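Local atomic coordinates of predicted protein (Acinetobacter sp. RUH2624, PDB entry 4MEA), a protein that hydrolyses epoxides and probably acts as a secreted virulence factor of the Cif type, built on the alpha/beta-hydrolase fold. Residues P177-G180 and W181-Y185; P220-L223 and A224-I227; D248-R251 and Q252-L256. All blocks are in the same frame, centred on the assembly; numbering follows the deposited sequence.

In the fold
All three interactions are local, and all lie between sheet strands 151-157 and 267-272 of the alpha/beta hydrolase: interaction 1, and probably 2, in the cap-like part, interaction 3 on a helix that is back against the core. Interaction 1, the turn into helix 181-185, is the most enclosed: four residues are buried, none is exposed, and the second subunit presses on its aromatic rings. Interaction 2, in helix 220-227, has one exposed residue and joins apolar pairs with an acidic one. Interaction 3, in helix 246-258, has two exposed residues and is the most polar, its side chains bonded to loops and to the start of helix 108-123. Interactions 2 and 3 fall on opposite sides of the chain's centre.

Interaction 1 of 3, residues P177-G180 and W181-Y185; sequences PGLG and WHFGY
Trp181 N reaches back to Gly178 O at 3.1 Å in a nearly straight bond (163°), closing a turn round Leu179 and Gly180 whose backbone angles are those of type I, and the chain runs from there directly into helix 181-185. The same oxygen is also close to the indole, with Trp181 CD1 3.1 Å from Gly178 O. Pro177 meets the same corner of the ring: its CB touches Trp181 CD1 at 3.4 Å and lies close to NE1 as well. With chi1 at 87°, Trp181 CG sits between the backbone N and the carbonyl carbon, and this swings the pyrrole part of the indole back over the turn. NE1 finds a weak hydrogen bond to Tyr211 OH.

On the other flank, the carbonyl of Leu179 is met by two rings. His182 ND1 is 3.3 Å from Leu179 O, and Phe183 brings CD2 and CE2 equally near to it. The two rings also touch each other: His182 CE1 stands 3.5 Å above the face of Phe183, offset toward the rim. The Leu179 side chain adds a looser apolar contact, CG to Phe183 CE2 at 4.2 Å. Gly180 O takes a weak bond from Phe183 N, 3.1 Å long and bent.

Across the dimer interface, Trp181 meets Phe188 of the second subunit, and the Tyr185 ring stacks on Tyr185 of that subunit. The arrangement is that of a type I beta turn feeding a helix, set in the insertion after strand 151-157, where epoxide hydrolases of the alpha/beta hydrolase fold carry their cap.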
loop_
_atom_site.group_PDB
_atom_site.type_symbol
_atom_site.label_atom_id
_atom_site.label_comp_id
_atom_site.label_asym_id
_atom_site.label_seq_id
_atom_site.Cartn_x
_atom_site.Cartn_y
_atom_site.Cartn_z
ATOM N N PRO A 177 0.972 -8.744 1.792
ATOM C CA PRO A 177 1.334 -7.489 1.110
ATOM C C PRO A 177 2.510 -7.676 0.151
ATOM O O PRO A 177 3.503 -8.312 0.503
ATOM C CB PRO A 177 1.722 -6.567 2.270
ATOM C CG PRO A 177 0.865 -7.057 3.410
ATOM C CD PRO A 177 0.835 -8.566 3.251
ATOM N N GLY A 178 2.391 -7.136 -1.059
ATOM C CA GLY A 178 3.407 -7.333 -2.076
ATOM C C GLY A 178 4.406 -6.200 -2.213
ATOM O O GLY A 178 4.257 -5.134 -1.590
ATOM N N LEU A 179 5.430 -6.440 -3.031
ATOM C CA LEU A 179 6.483 -5.453 -3.307
ATOM C C LEU A 179 5.922 -4.105 -3.765
ATOM O O LEU A 179 6.517 -3.048 -3.527
ATOM C CB LEU A 179 7.436 -5.997 -4.377
ATOM C CG LEU A 179 8.574 -5.081 -4.830
ATOM C CD1 LEU A 179 9.475 -4.712 -3.661
ATOM C CD2 LEU A 179 9.372 -5.743 -5.950
ATOM N N GLY A 180 4.778 -4.139 -4.434
ATOM C CA GLY A 180 4.205 -2.923 -4.972
ATOM C C GLY A 180 3.522 -1.998 -3.980
ATOM O O GLY A 180 3.418 -0.799 -4.243
ATOM N N TRP A 181 3.038 -2.527 -2.856
ATOM C CA TRP A 181 2.114 -1.741 -2.022
ATOM C C TRP A 181 2.731 -0.453 -1.481
ATOM O O TRP A 181 2.089 0.606 -1.500
ATOM C CB TRP A 181 1.445 -2.572 -0.902
ATOM C CG TRP A 181 2.210 -2.675 0.410
ATOM C CD1 TRP A 181 2.986 -3.728 0.830
ATOM C CD2 TRP A 181 2.248 -1.703 1.475
ATOM N NE1 TRP A 181 3.523 -3.459 2.072
ATOM C CE2 TRP A 181 3.081 -2.229 2.493
ATOM C CE3 TRP A 181 1.668 -0.439 1.663
ATOM C CZ2 TRP A 181 3.352 -1.534 3.673
ATOM C CZ3 TRP A 181 1.937 0.249 2.839
ATOM C CH2 TRP A 181 2.772 -0.302 3.831
ATOM N N HIS A 182 3.981 -0.508 -1.036
ATOM C CA HIS A 182 4.548 0.699 -0.453
ATOM C C HIS A 182 4.812 1.794 -1.499
ATOM O O HIS A 182 4.801 2.974 -1.164
ATOM C CB HIS A 182 5.783 0.403 0.405
ATOM C CG HIS A 182 7.035 0.183 -0.384
ATOM N ND1 HIS A 182 7.274 -0.974 -1.091
ATOM C CD2 HIS A 182 8.118 0.973 -0.574
ATOM C CE1 HIS A 182 8.451 -0.887 -1.687
ATOM N NE2 HIS A 182 8.985 0.284 -1.385
ATOM N N PHE A 183 5.024 1.420 -2.758
ATOM C CA PHE A 183 5.223 2.436 -3.787
ATOM C C PHE A 183 3.956 3.285 -3.929
ATOM O O PHE A 183 4.027 4.479 -4.241
ATOM C CB PHE A 183 5.622 1.825 -5.140
ATOM C CG PHE A 183 6.972 1.146 -5.140
ATOM C CD1 PHE A 183 8.143 1.891 -5.155
ATOM C CD2 PHE A 183 7.069 -0.238 -5.164
ATOM C CE1 PHE A 183 9.390 1.270 -5.171
ATOM C CE2 PHE A 183 8.312 -0.861 -5.185
ATOM C CZ PHE A 183 9.477 -0.098 -5.190
ATOM N N GLY A 184 2.800 2.667 -3.684
ATOM C CA GLY A 184 1.535 3.385 -3.709
ATOM C C GLY A 184 1.276 4.184 -2.444
ATOM O O GLY A 184 0.958 5.376 -2.499
ATOM N N TYR A 185 1.390 3.528 -1.293
ATOM C CA TYR A 185 1.145 4.201 -0.015
ATOM C C TYR A 185 2.051 5.426 0.151
ATOM O O TYR A 185 1.588 6.496 0.557
ATOM C CB TYR A 185 1.334 3.219 1.150
ATOM C CG TYR A 185 1.207 3.829 2.544
ATOM C CD1 TYR A 185 0.060 4.528 2.930
ATOM C CD2 TYR A 185 2.213 3.665 3.478
ATOM C CE1 TYR A 185 -0.062 5.059 4.215
ATOM C CE2 TYR A 185 2.103 4.194 4.767
ATOM C CZ TYR A 185 0.970 4.892 5.123
ATOM O OH TYR A 185 0.857 5.404 6.399
#

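Interaction 2 of 3, residues P220-L223 and A224-I227; sequences PELL and AELI
From Pro220 to Ile227 the chain is one alpha-helix of about two turns, with Ala224, Glu225, Leu226 and Ile227 each giving the backbone N-H to the carbonyl four residues earlier; the shortest of these bonds is Ile227 N to Leu223 O, 2.8 Å.

One turn apart on the helix side, Glu221 and Glu225 bring their carboxyl groups together. Glu221 OE2 and Glu225 OE2 are 2.4 Å apart, so short that a proton is probably shared in some way between the two acids, although the exact distance is doubtful. The two carboxyl planes stand 79° apart, almost at right angles. Glu221 reaches the meeting point by a bend at chi2 (66°), whereas Glu225 comes with its chain extended, its CG passing 3.3 Å from Glu221 O.

Two apolar pairs repeat the same spacing. Leu226 CD1 lies 4.0 Å from Leu222 CG, the two chains crossing at a slant, and Leu226 CG rests 3.4 Å from Leu222 O. Ile227 brings its CG1 branch against the oxygen of Leu223, with CG1 3.1 Å from Leu223 O. The CD1 methyl at the end of that branch then meets Leu223 CB at 4.1 Å.

At the start of the helix, Thr219 OG1 accepts a bond from Leu222 N. Helix 13-25 packs on Ala224, Glu225 and Ile227 through Met19, Val23 and Phe20. Helix 200-211 lies against Leu223 and Ile227, while Glu309 of helix 307-323 touches both Leu222 and Leu226, leaving helix 220-227 wedged among three others.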
loop_
_atom_site.group_PDB
_atom_site.type_symbol
_atom_site.label_atom_id
_atom_site.label_comp_id
_atom_site.label_asym_id
_atom_site.label_seq_id
_atom_site.Cartn_x
_atom_site.Cartn_y
_atom_site.Cartn_z
ATOM N N PRO A 220 15.004 -3.006 20.505
ATOM C CA PRO A 220 14.341 -1.703 20.595
ATOM C C PRO A 220 15.334 -0.538 20.471
ATOM O O PRO A 220 14.984 0.497 19.888
ATOM C CB PRO A 220 13.697 -1.737 21.987
ATOM C CG PRO A 220 13.444 -3.200 22.235
ATOM C CD PRO A 220 14.610 -3.916 21.598
ATOM N N GLU A 221 16.552 -0.705 20.988
ATOM C CA GLU A 221 17.550 0.372 20.939
ATOM C C GLU A 221 18.131 0.554 19.547
ATOM O O GLU A 221 18.348 1.685 19.107
ATOM C CB GLU A 221 18.682 0.152 21.951
ATOM C CG GLU A 221 19.978 0.908 21.620
ATOM C CD GLU A 221 19.831 2.426 21.693
ATOM O OE1 GLU A 221 18.847 2.907 22.297
ATOM O OE2 GLU A 221 20.704 3.141 21.146
ATOM N N LEU A 222 18.404 -0.553 18.856
ATOM C CA LEU A 222 18.841 -0.455 17.463
ATOM C C LEU A 222 17.736 0.188 16.614
ATOM O O LEU A 222 18.002 1.051 15.777
ATOM C CB LEU A 222 19.237 -1.821 16.893
ATOM C CG LEU A 222 19.611 -1.785 15.403
ATOM C CD1 LEU A 222 20.823 -0.891 15.137
ATOM C CD2 LEU A 222 19.873 -3.186 14.872
ATOM N N LEU A 223 16.492 -0.226 16.837
ATOM C CA LEU A 223 15.386 0.363 16.097
ATOM C C LEU A 223 15.283 1.867 16.359
ATOM O O LEU A 223 15.109 2.650 15.424
ATOM C CB LEU A 223 14.066 -0.370 16.383
ATOM C CG LEU A 223 13.950 -1.767 15.746
ATOM C CD1 LEU A 223 12.751 -2.549 16.303
ATOM C CD2 LEU A 223 13.880 -1.695 14.211
ATOM N N ALA A 224 15.403 2.277 17.621
ATOM C CA ALA A 224 15.373 3.700 17.951
ATOM C C ALA A 224 16.446 4.482 17.178
ATOM O O ALA A 224 16.197 5.592 16.693
ATOM C CB ALA A 224 15.529 3.913 19.467
ATOM N N GLU A 225 17.628 3.888 17.044
ATOM C CA GLU A 225 18.729 4.509 16.291
ATOM C C GLU A 225 18.449 4.600 14.791
ATOM O O GLU A 225 18.802 5.593 14.148
ATOM C CB GLU A 225 20.032 3.742 16.518
ATOM C CG GLU A 225 20.518 3.806 17.939
ATOM C CD GLU A 225 21.815 3.056 18.135
ATOM O OE1 GLU A 225 22.402 2.606 17.126
ATOM O OE2 GLU A 225 22.246 2.924 19.297
ATOM N N LEU A 226 17.826 3.560 14.239
ATOM C CA LEU A 226 17.452 3.546 12.825
ATOM C C LEU A 226 16.272 4.468 12.512
ATOM O O LEU A 226 16.167 5.005 11.409
ATOM C CB LEU A 226 17.121 2.121 12.369
ATOM C CG LEU A 226 18.332 1.189 12.394
ATOM C CD1 LEU A 226 17.931 -0.245 12.087
ATOM C CD2 LEU A 226 19.364 1.698 11.395
ATOM N N ILE A 227 15.389 4.653 13.485
ATOM C CA ILE A 227 14.148 5.384 13.245
ATOM C C ILE A 227 14.255 6.878 13.553
ATOM O O ILE A 227 13.599 7.700 12.908
ATOM C CB ILE A 227 12.971 4.731 13.996
ATOM C CG1 ILE A 227 12.779 3.302 13.474
ATOM C CG2 ILE A 227 11.704 5.559 13.820
ATOM C CD1 ILE A 227 11.822 2.430 14.300
#

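Interaction 3 of 3, residues D248-R251 and Q252-L256; sequences DSIR and QNEAL
Gln252 folds its side chain back against the carbonyl of Asp248 and makes the close-packed part of this contact: its CG is 3.1 Å from Asp248 O and its CD 3.4 Å from the same oxygen, which also accepts the Gln252 backbone N-H at 2.9 Å. CG lies anti to the carbonyl carbon (chi1 -67°), and the chain beyond it is extended, carrying the amide outward and back toward the start of the helix, to residues 107-109. There both ends of the amide are used. OE1 accepts from Glu109 N and NE2 bonds to Ser107 OG. Ser249 works beside it, one turn back, its OG hydrogen-bonded to Ala108 N, so two side chains of this helix engage the first N-H groups of helix 108-123.

The framework is a regular alpha-helix, 246-258, the last helix before sheet strand 267-272 of the alpha/beta hydrolase. Its i to i+4 bonds join Ser249 to Asn253, Ile250 to Glu254 and Arg251 to Ala255 as well. Asn253, buried, rests its CG 3.4 Å from Ser249 O and sends ND2 to Pro162 O. Ile250 and Glu254 leave the helix together, Ile250 CG2 4.1 Å from Glu254 CG. Beyond that methylene Glu254 bends at chi2 (-71°), and OE2 takes both a salt bridge from Arg287 and a hydrogen bond from Arg164 N.

The solvent side is much sparser. Asp248 is exposed, and its CB approaches Gln252 NE2 no closer than 4.3 Å. Arg251, also exposed, lies away from Gln252 and Ala255 beyond its first carbons; its chain is bent at chi2 and touches a crystal neighbour. From Ala255 the only side-chain atom, CB, lies 3.4 Å from Arg251 O, the oxygen its own N-H uses.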
loop_
_atom_site.group_PDB
_atom_site.type_symbol
_atom_site.label_atom_id
_atom_site.label_comp_id
_atom_site.label_asym_id
_atom_site.label_seq_id
_atom_site.Cartn_x
_atom_site.Cartn_y
_atom_site.Cartn_z
ATOM N N ASP A 248 8.640 9.693 -12.715
ATOM C CA ASP A 248 9.676 10.455 -13.413
ATOM C C ASP A 248 10.970 9.665 -13.577
ATOM O O ASP A 248 11.560 9.638 -14.658
ATOM C CB ASP A 248 9.992 11.745 -12.660
ATOM C CG ASP A 248 8.960 12.821 -12.886
ATOM O OD1 ASP A 248 8.137 12.670 -13.810
ATOM O OD2 ASP A 248 8.984 13.829 -12.146
ATOM N N SER A 249 11.421 9.046 -12.489
ATOM C CA SER A 249 12.649 8.265 -12.504
ATOM C C SER A 249 12.522 7.120 -13.496
ATOM O O SER A 249 13.485 6.757 -14.167
ATOM C CB SER A 249 12.956 7.718 -11.098
ATOM O OG SER A 249 13.143 8.776 -10.157
ATOM N N ILE A 250 11.323 6.550 -13.582
ATOM C CA ILE A 250 11.079 5.432 -14.482
ATOM C C ILE A 250 11.255 5.878 -15.920
ATOM O O ILE A 250 11.951 5.230 -16.705
ATOM C CB ILE A 250 9.664 4.850 -14.283
ATOM C CG1 ILE A 250 9.607 4.075 -12.961
ATOM C CG2 ILE A 250 9.280 3.960 -15.472
ATOM C CD1 ILE A 250 8.201 3.806 -12.451
ATOM N N ARG A 251 10.620 6.993 -16.261
ATOM C CA ARG A 251 10.728 7.553 -17.600
ATOM C C ARG A 251 12.185 7.865 -17.909
ATOM O O ARG A 251 12.677 7.607 -19.008
ATOM C CB ARG A 251 9.880 8.823 -17.718
ATOM C CG ARG A 251 10.243 9.702 -18.914
ATOM C CD ARG A 251 9.011 10.318 -19.548
ATOM N NE ARG A 251 9.329 11.360 -20.519
ATOM C CZ ARG A 251 9.865 11.140 -21.718
ATOM N NH1 ARG A 251 10.171 9.905 -22.104
ATOM N NH2 ARG A 251 10.104 12.163 -22.531
ATOM N N GLN A 252 12.884 8.413 -16.922
ATOM C CA GLN A 252 14.268 8.796 -17.125
ATOM C C GLN A 252 15.155 7.592 -17.388
ATOM O O GLN A 252 15.993 7.625 -18.288
ATOM C CB GLN A 252 14.778 9.595 -15.927
ATOM C CG GLN A 252 14.102 10.952 -15.800
ATOM C CD GLN A 252 14.321 11.577 -14.443
ATOM O OE1 GLN A 252 14.930 10.968 -13.557
ATOM N NE2 GLN A 252 13.842 12.810 -14.271
ATOM N N ASN A 253 14.980 6.531 -16.603
ATOM C CA ASN A 253 15.808 5.349 -16.780
ATOM C C ASN A 253 15.471 4.599 -18.060
ATOM O O ASN A 253 16.354 4.069 -18.732
ATOM C CB ASN A 253 15.725 4.415 -15.557
ATOM C CG ASN A 253 16.422 5.002 -14.332
ATOM O OD1 ASN A 253 17.265 5.898 -14.456
ATOM N ND2 ASN A 253 16.066 4.510 -13.147
ATOM N N GLU A 254 14.187 4.537 -18.388
ATOM C CA GLU A 254 13.770 3.880 -19.619
ATOM C C GLU A 254 14.370 4.599 -20.830
ATOM O O GLU A 254 14.763 3.969 -21.816
ATOM C CB GLU A 254 12.238 3.851 -19.716
ATOM C CG GLU A 254 11.579 2.871 -18.743
ATOM C CD GLU A 254 11.817 1.411 -19.117
ATOM O OE1 GLU A 254 12.033 1.122 -20.313
ATOM O OE2 GLU A 254 11.780 0.545 -18.218
ATOM N N ALA A 255 14.443 5.922 -20.747
ATOM C CA ALA A 255 15.025 6.714 -21.830
ATOM C C ALA A 255 16.515 6.399 -21.986
ATOM O O ALA A 255 17.015 6.260 -23.098
ATOM C CB ALA A 255 14.804 8.211 -21.586
ATOM N N LEU A 256 17.223 6.281 -20.867
ATOM C CA LEU A 256 18.629 5.903 -20.900
ATOM C C LEU A 256 18.803 4.510 -21.491
ATOM O O LEU A 256 19.660 4.297 -22.342
ATOM C CB LEU A 256 19.252 5.972 -19.498
ATOM C CG LEU A 256 19.404 7.381 -18.900
ATOM C CD1 LEU A 256 19.661 7.313 -17.403
ATOM C CD2 LEU A 256 20.514 8.148 -19.605
#